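Local coordinates for amidohydrolase (Brucella melitensis biovar Abortus, PDB 4F0L), which probably acts as a metal-dependent deaminase of the amidohydrolase superfamily, akin to formimidoylglutamate deiminase, and here holds an iron(III) ion, at residues H65-A68 with F69-G72; R112-V115 with D116-E119; G362-G365 with R366-D370. All coordinates share one frame; numbering follows the deposited sequence.

Contact 1: residues H65-A68 with F69-G72. With FE (Fe (III) ion), chain E.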
loop_
_atom_site.group_PDB
_atom_site.type_symbol
_atom_site.label_atom_id
_atom_site.label_comp_id
_atom_site.label_asym_id
_atom_site.label_seq_id
_atom_site.Cartn_x
_atom_site.Cartn_y
_atom_site.Cartn_z
ATOM N N HIS B 65 0.387 2.303 18.497
ATOM C CA HIS B 65 1.860 2.410 18.664
ATOM C C HIS B 65 2.392 3.408 17.684
ATOM O O HIS B 65 2.306 3.212 16.462
ATOM C CB HIS B 65 2.529 1.072 18.409
ATOM C CG HIS B 65 3.990 1.027 18.731
ATOM N ND1 HIS B 65 4.450 0.956 20.008
ATOM C CD2 HIS B 65 5.106 0.989 17.911
ATOM C CE1 HIS B 65 5.801 0.930 19.987
ATOM N NE2 HIS B 65 6.200 0.917 18.712
ATOM N N SER B 66 2.919 4.488 18.239
ATOM C CA SER B 66 3.424 5.640 17.516
ATOM C C SER B 66 4.644 6.218 18.229
ATOM O O SER B 66 4.691 6.284 19.445
ATOM C CB SER B 66 2.333 6.705 17.423
ATOM O OG SER B 66 2.842 7.974 17.089
ATOM N N HIS B 67 5.644 6.600 17.438
ATOM C CA HIS B 67 6.697 7.505 17.872
ATOM C C HIS B 67 6.578 8.749 17.079
ATOM O O HIS B 67 7.073 8.825 15.940
ATOM C CB HIS B 67 8.075 6.888 17.661
ATOM C CG HIS B 67 8.143 5.450 18.056
ATOM N ND1 HIS B 67 7.894 5.040 19.304
ATOM C CD2 HIS B 67 8.419 4.318 17.315
ATOM C CE1 HIS B 67 8.022 3.688 19.352
ATOM N NE2 HIS B 67 8.341 3.263 18.137
ATOM N N ALA B 68 5.968 9.766 17.683
ATOM C CA ALA B 68 5.506 10.932 16.932
ATOM C C ALA B 68 6.642 11.619 16.177
ATOM O O ALA B 68 6.466 12.005 15.033
ATOM C CB ALA B 68 4.789 11.929 17.827
ATOM N N PHE B 69 7.818 11.738 16.789
ATOM C CA PHE B 69 8.923 12.477 16.157
ATOM C C PHE B 69 9.391 11.872 14.844
ATOM O O PHE B 69 9.884 12.585 13.995
ATOM C CB PHE B 69 10.110 12.670 17.123
ATOM C CG PHE B 69 10.918 11.424 17.374
ATOM C CD1 PHE B 69 11.989 11.109 16.567
ATOM C CD2 PHE B 69 10.609 10.572 18.438
ATOM C CE1 PHE B 69 12.739 9.958 16.809
ATOM C CE2 PHE B 69 11.348 9.429 18.685
ATOM C CZ PHE B 69 12.416 9.118 17.863
ATOM N N GLN B 70 9.212 10.559 14.686
ATOM C CA GLN B 70 9.650 9.869 13.496
ATOM C C GLN B 70 8.839 10.272 12.273
ATOM O O GLN B 70 9.305 10.089 11.133
ATOM C CB GLN B 70 9.668 8.337 13.705
ATOM C CG GLN B 70 10.721 7.921 14.741
ATOM C CD GLN B 70 10.761 6.435 15.017
ATOM O OE1 GLN B 70 10.171 5.652 14.311
ATOM N NE2 GLN B 70 11.530 6.035 16.020
ATOM N N TYR B 71 7.639 10.815 12.486
ATOM C CA TYR B 71 6.842 11.352 11.372
ATOM C C TYR B 71 7.653 12.391 10.602
ATOM O O TYR B 71 7.480 12.555 9.405
ATOM C CB TYR B 71 5.589 12.010 11.906
ATOM C CG TYR B 71 4.603 12.612 10.905
ATOM C CD1 TYR B 71 3.806 11.808 10.085
ATOM C CD2 TYR B 71 4.409 13.998 10.858
ATOM C CE1 TYR B 71 2.890 12.365 9.198
ATOM C CE2 TYR B 71 3.487 14.566 10.007
ATOM C CZ TYR B 71 2.732 13.745 9.158
ATOM O OH TYR B 71 1.809 14.335 8.325
ATOM N N GLY B 72 8.498 13.137 11.309
ATOM C CA GLY B 72 9.352 14.125 10.652
ATOM C C GLY B 72 10.342 13.518 9.659
ATOM O O GLY B 72 10.739 14.174 8.711
HETATM FE FE FE E . 8.125 1.128 17.730
HETATM O O HOH W 1 8.711 -0.504 16.417
HETATM O O HOH W 2 10.213 1.575 16.943
#
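His67 and Ala68 face Gln70 and Tyr71 across a tight turn in which the chain leaves strand 56-66. Two residues before the turn, still on the strand, His65 has its CG anti to the backbone N (chi1 -172°), and its NE2 binds the iron at 2.2 Å. Ser66 alternates away from the metal; its small hydroxyl suits a buried site where Glu127 and Asn331 both bond to OG. His67 returns to the ion with NE2, again at 2.2 Å, while Phe128 O holds ND1 and so fixes the rotation of the ring. Gln70 runs alongside, pointing the same way, with its amide plane turned 51° from the imidazole; its OE1 comes to the ring edge, 3.7 Å from His67 CD2. The carbonyl His67 O accepts from Gln70 N at 3.0 Å. Ala68 repeats the pattern one residue on, with Tyr71 N 3.0 Å from Ala68 O, and its methyl is small enough for a position packed against helix 103-119. His241 and Asp329 complete the protein ligands. The His-X-His pair at the end of a barrel strand is the metal-binding signature of the amidohydrolase TIM barrel.

Contact 2: residues R112-V115 with D116-E119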
loop_
_atom_site.group_PDB
_atom_site.type_symbol
_atom_site.label_atom_id
_atom_site.label_comp_id
_atom_site.label_asym_id
_atom_site.label_seq_id
_atom_site.Cartn_x
_atom_site.Cartn_y
_atom_site.Cartn_z
ATOM N N ARG B 112 0.839 17.599 13.594
ATOM C CA ARG B 112 0.582 17.315 12.187
ATOM C C ARG B 112 0.395 15.818 11.952
ATOM O O ARG B 112 -0.403 15.413 11.109
ATOM C CB ARG B 112 1.697 17.871 11.304
ATOM C CG ARG B 112 1.447 17.763 9.818
ATOM C CD ARG B 112 0.216 18.581 9.407
ATOM N NE ARG B 112 -0.203 18.392 8.013
ATOM C CZ ARG B 112 -0.938 17.361 7.561
ATOM N NH1 ARG B 112 -1.367 16.404 8.360
ATOM N NH2 ARG B 112 -1.241 17.296 6.281
ATOM N N LEU B 113 1.123 15.008 12.701
ATOM C CA LEU B 113 0.906 13.558 12.703
ATOM C C LEU B 113 -0.487 13.143 13.158
ATOM O O LEU B 113 -1.157 12.308 12.513
ATOM C CB LEU B 113 1.910 12.892 13.610
ATOM C CG LEU B 113 1.637 11.411 13.866
ATOM C CD1 LEU B 113 1.632 10.617 12.569
ATOM C CD2 LEU B 113 2.600 10.818 14.923
ATOM N N TYR B 114 -0.931 13.735 14.257
ATOM C CA TYR B 114 -2.236 13.359 14.793
ATOM C C TYR B 114 -3.349 13.835 13.860
ATOM O O TYR B 114 -4.371 13.163 13.724
ATOM C CB TYR B 114 -2.417 13.840 16.257
ATOM C CG TYR B 114 -1.402 13.250 17.250
ATOM C CD1 TYR B 114 -0.771 12.024 17.014
ATOM C CD2 TYR B 114 -1.084 13.913 18.422
ATOM C CE1 TYR B 114 0.159 11.507 17.901
ATOM C CE2 TYR B 114 -0.186 13.395 19.308
ATOM C CZ TYR B 114 0.440 12.197 19.050
ATOM O OH TYR B 114 1.363 11.667 19.926
ATOM N N VAL B 115 -3.153 14.972 13.184
ATOM C CA VAL B 115 -4.090 15.381 12.148
ATOM C C VAL B 115 -4.152 14.341 11.007
ATOM O O VAL B 115 -5.232 13.946 10.540
ATOM C CB VAL B 115 -3.755 16.777 11.610
ATOM C CG1 VAL B 115 -4.386 16.998 10.223
ATOM C CG2 VAL B 115 -4.166 17.859 12.620
ATOM N N ASP B 116 -2.988 13.920 10.538
ATOM C CA ASP B 116 -2.901 12.887 9.505
ATOM C C ASP B 116 -3.621 11.575 9.975
ATOM O O ASP B 116 -4.418 10.970 9.245
ATOM C CB ASP B 116 -1.407 12.646 9.234
ATOM C CG ASP B 116 -1.100 12.382 7.797
ATOM O OD1 ASP B 116 -1.911 11.638 7.198
ATOM O OD2 ASP B 116 -0.016 12.857 7.292
ATOM N N MET B 117 -3.349 11.147 11.207
ATOM C CA MET B 117 -4.028 9.951 11.764
ATOM C C MET B 117 -5.540 10.145 11.799
ATOM O O MET B 117 -6.271 9.279 11.381
ATOM C CB MET B 117 -3.539 9.656 13.180
ATOM C CG MET B 117 -2.111 9.088 13.239
ATOM S SD MET B 117 -1.648 8.733 14.941
ATOM C CE MET B 117 -0.100 7.839 14.736
ATOM N N LEU B 118 -6.001 11.293 12.296
ATOM C CA LEU B 118 -7.446 11.574 12.351
ATOM C C LEU B 118 -8.060 11.525 10.952
ATOM O O LEU B 118 -9.101 10.903 10.761
ATOM C CB LEU B 118 -7.742 12.917 13.034
ATOM C CG LEU B 118 -7.708 12.902 14.567
ATOM C CD1 LEU B 118 -7.611 14.288 15.180
ATOM C CD2 LEU B 118 -8.987 12.197 15.101
ATOM N N GLU B 119 -7.397 12.131 9.977
ATOM C CA GLU B 119 -7.870 12.106 8.595
ATOM C C GLU B 119 -7.910 10.676 7.974
ATOM O O GLU B 119 -8.708 10.389 7.101
ATOM C CB GLU B 119 -7.063 13.061 7.728
ATOM C CG GLU B 119 -7.290 14.542 8.030
ATOM C CD GLU B 119 -6.558 15.468 7.041
ATOM O OE1 GLU B 119 -5.818 14.928 6.170
ATOM O OE2 GLU B 119 -6.746 16.727 7.110
HETATM O O HOH W 3 -2.896 14.934 6.691
#
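Asp116 sits one turn beyond Arg112, and the two side chains slant across each other with their carboxylate and guanidinium planes 37° apart. Their salt bridge is long, 3.9 Å from Arg112 NH1 to Asp116 OD2, and the oxygen lies well out of the guanidinium plane, so attraction between charges acts here without a directed N-H. Each group has a stronger partner elsewhere: Tyr71 OH bonds to Asp116 OD2, and Glu446 pairs with Arg112 NE. The arginine is bent at its second torsion (chi2 63°), which brings the guanidinium round beside the next turn, where its edge faces Asp116 N.

Met117 comes next, an unbranched, flexible chain that can touch two neighbours at once. Its extended chain carries CE to Leu113, 3.9 Å from CD1 of that residue, while its sulfur lies beside the Tyr114 ring, whose OH bonds to Glu127. Met117 SD is 5.2 Å from the ring centroid and 76° off the normal, a Met-aromatic contact made at the ring edge.

Leu118 rests its CB 3.4 Å from Tyr114 O, the carbonyl that its own N uses at 2.9 Å.

Glu119 closes the segment alongside Val115, with OE2 3.9 Å from Val115 CG1. Its carboxylate is divided between partners: Arg442 and His439 N take OE2, whereas water 3 donates to OE1 at 3.0 Å and accepts from Arg112 NH1, bridging the two side chains. Leu113, Met117 and Leu118 are buried apolar residues, while Arg112, Asp116 and Glu119 find ionic or hydrogen-bonding partners. This is an alpha-helix with i to i+4 bonds, part of the beta-alpha-beta crossover between the parallel barrel strands 56-66 and 122-129, as in a TIM barrel.

Contact 3: residues G362-G365 with R366-D370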
loop_
_atom_site.group_PDB
_atom_site.type_symbol
_atom_site.label_atom_id
_atom_site.label_comp_id
_atom_site.label_asym_id
_atom_site.label_seq_id
_atom_site.Cartn_x
_atom_site.Cartn_y
_atom_site.Cartn_z
ATOM N N GLY B 362 -15.947 -15.594 5.919
ATOM C CA GLY B 362 -16.333 -14.202 5.772
ATOM C C GLY B 362 -15.362 -13.347 4.967
ATOM O O GLY B 362 -14.418 -13.836 4.304
ATOM N N SER B 363 -15.621 -12.041 5.033
ATOM C CA SER B 363 -14.814 -11.034 4.393
ATOM C C SER B 363 -13.494 -10.881 5.137
ATOM O O SER B 363 -13.473 -10.798 6.369
ATOM C CB SER B 363 -15.597 -9.705 4.375
ATOM O OG SER B 363 -14.747 -8.561 4.259
ATOM N N THR B 364 -12.400 -10.781 4.395
ATOM C CA THR B 364 -11.084 -10.534 5.001
ATOM C C THR B 364 -11.047 -9.110 5.577
ATOM O O THR B 364 -10.549 -8.892 6.681
ATOM C CB THR B 364 -9.948 -10.743 3.960
ATOM O OG1 THR B 364 -10.001 -12.082 3.489
ATOM C CG2 THR B 364 -8.590 -10.524 4.576
ATOM N N GLY B 365 -11.605 -8.144 4.862
ATOM C CA GLY B 365 -11.599 -6.757 5.350
ATOM C C GLY B 365 -12.418 -6.606 6.621
ATOM O O GLY B 365 -12.001 -5.930 7.571
ATOM N N ARG B 366 -13.556 -7.286 6.666
ATOM C CA ARG B 366 -14.398 -7.328 7.864
ATOM C C ARG B 366 -13.661 -7.887 9.090
ATOM O O ARG B 366 -13.631 -7.254 10.157
ATOM C CB ARG B 366 -15.671 -8.132 7.585
ATOM C CG ARG B 366 -16.559 -8.453 8.788
ATOM C CD ARG B 366 -17.191 -7.237 9.447
ATOM N NE ARG B 366 -18.034 -7.671 10.579
ATOM C CZ ARG B 366 -19.239 -8.218 10.445
ATOM N NH1 ARG B 366 -19.753 -8.413 9.236
ATOM N NH2 ARG B 366 -19.933 -8.609 11.514
ATOM N N ALA B 367 -13.059 -9.050 8.947
ATOM C CA ALA B 367 -12.344 -9.689 10.047
ATOM C C ALA B 367 -11.207 -8.817 10.543
ATOM O O ALA B 367 -11.017 -8.652 11.738
ATOM C CB ALA B 367 -11.810 -11.058 9.620
ATOM N N LEU B 368 -10.453 -8.230 9.624
ATOM C CA LEU B 368 -9.308 -7.441 10.012
ATOM C C LEU B 368 -9.739 -6.146 10.685
ATOM O O LEU B 368 -9.154 -5.745 11.693
ATOM C CB LEU B 368 -8.448 -7.142 8.793
ATOM C CG LEU B 368 -7.612 -8.346 8.354
ATOM C CD1 LEU B 368 -6.775 -7.921 7.175
ATOM C CD2 LEU B 368 -6.732 -8.904 9.479
ATOM N N PHE B 369 -10.753 -5.508 10.132
ATOM C CA PHE B 369 -11.219 -4.254 10.665
ATOM C C PHE B 369 -11.810 -4.462 12.048
ATOM O O PHE B 369 -11.431 -3.747 12.972
ATOM C CB PHE B 369 -12.253 -3.576 9.781
ATOM C CG PHE B 369 -12.673 -2.244 10.304
ATOM C CD1 PHE B 369 -11.907 -1.122 10.069
ATOM C CD2 PHE B 369 -13.816 -2.120 11.105
ATOM C CE1 PHE B 369 -12.290 0.127 10.571
ATOM C CE2 PHE B 369 -14.180 -0.890 11.619
ATOM C CZ PHE B 369 -13.421 0.235 11.343
ATOM N N ASP B 370 -12.691 -5.448 12.214
ATOM C CA ASP B 370 -13.283 -5.702 13.517
ATOM C C ASP B 370 -12.188 -6.034 14.516
ATOM O O ASP B 370 -12.202 -5.576 15.652
ATOM C CB ASP B 370 -14.250 -6.898 13.489
ATOM C CG ASP B 370 -15.618 -6.563 12.958
ATOM O OD1 ASP B 370 -16.029 -5.369 12.877
ATOM O OD2 ASP B 370 -16.331 -7.533 12.678
#
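Arg366 and Gly365 have the most surface buried here, at the first turn of helix 364-379, and Arg366 meets Ser363 directly. Ser363 is the N-cap: with chi1 at 157°, OG swings to the far side from its own N and beside the carbonyl carbon, which brings it to 3.0 Å from Arg366 N, with a nearly straight N-H...O angle of 169°. A short hydroxyl side chain is well suited to this role, and Ser363 CB also packs 3.6 Å from Arg366 CB. Farther out, Arg366 NE donates to Asp370 OD2 at 2.7 Å in a salt bridge, reaching it on the syn side but tilted out of the carboxylate plane; Arg366 NH1 forms a salt bridge with Asp409.

Gly365, with no side chain, brings only backbone: its O accepts from Phe369 N at 2.9 Å, and its N is bonded to Asp413. Thr364, next in buried surface, lies side by side with Leu368, the two pointing the same way with Thr364 CG2 4.1 Å from Leu368 CD1. Its OG1 turns to Asn355.

Asp413 also bonds to Ser363 OG, so amide groups at the helix start are met by both a hydroxyl and a carboxylate, and the negative charge there probably interacts favourably with the helix dipole.

Along the chain the three contacts follow in series, all within the amidohydrolase part of the protein. Contacts 1 and 2 are neighbours, their centres 11 Å apart: the turn after strand 56-66 rests on helix 103-119, with Leu113 CD2 3.5 Å from Ala68 CA. The helix therefore packs against the turn that follows the two iron-binding histidines, its Met117 side chain being about 11 Å from the ion. Contact 3 stands apart on helix 364-379, its centre 27 Å from that of contact 1 and 24 Å from that of contact 2, away from the metal site. Contact 1 reaches the second subunit through Tyr71, contact 3 through residues 362-364, and contact 2 only weakly.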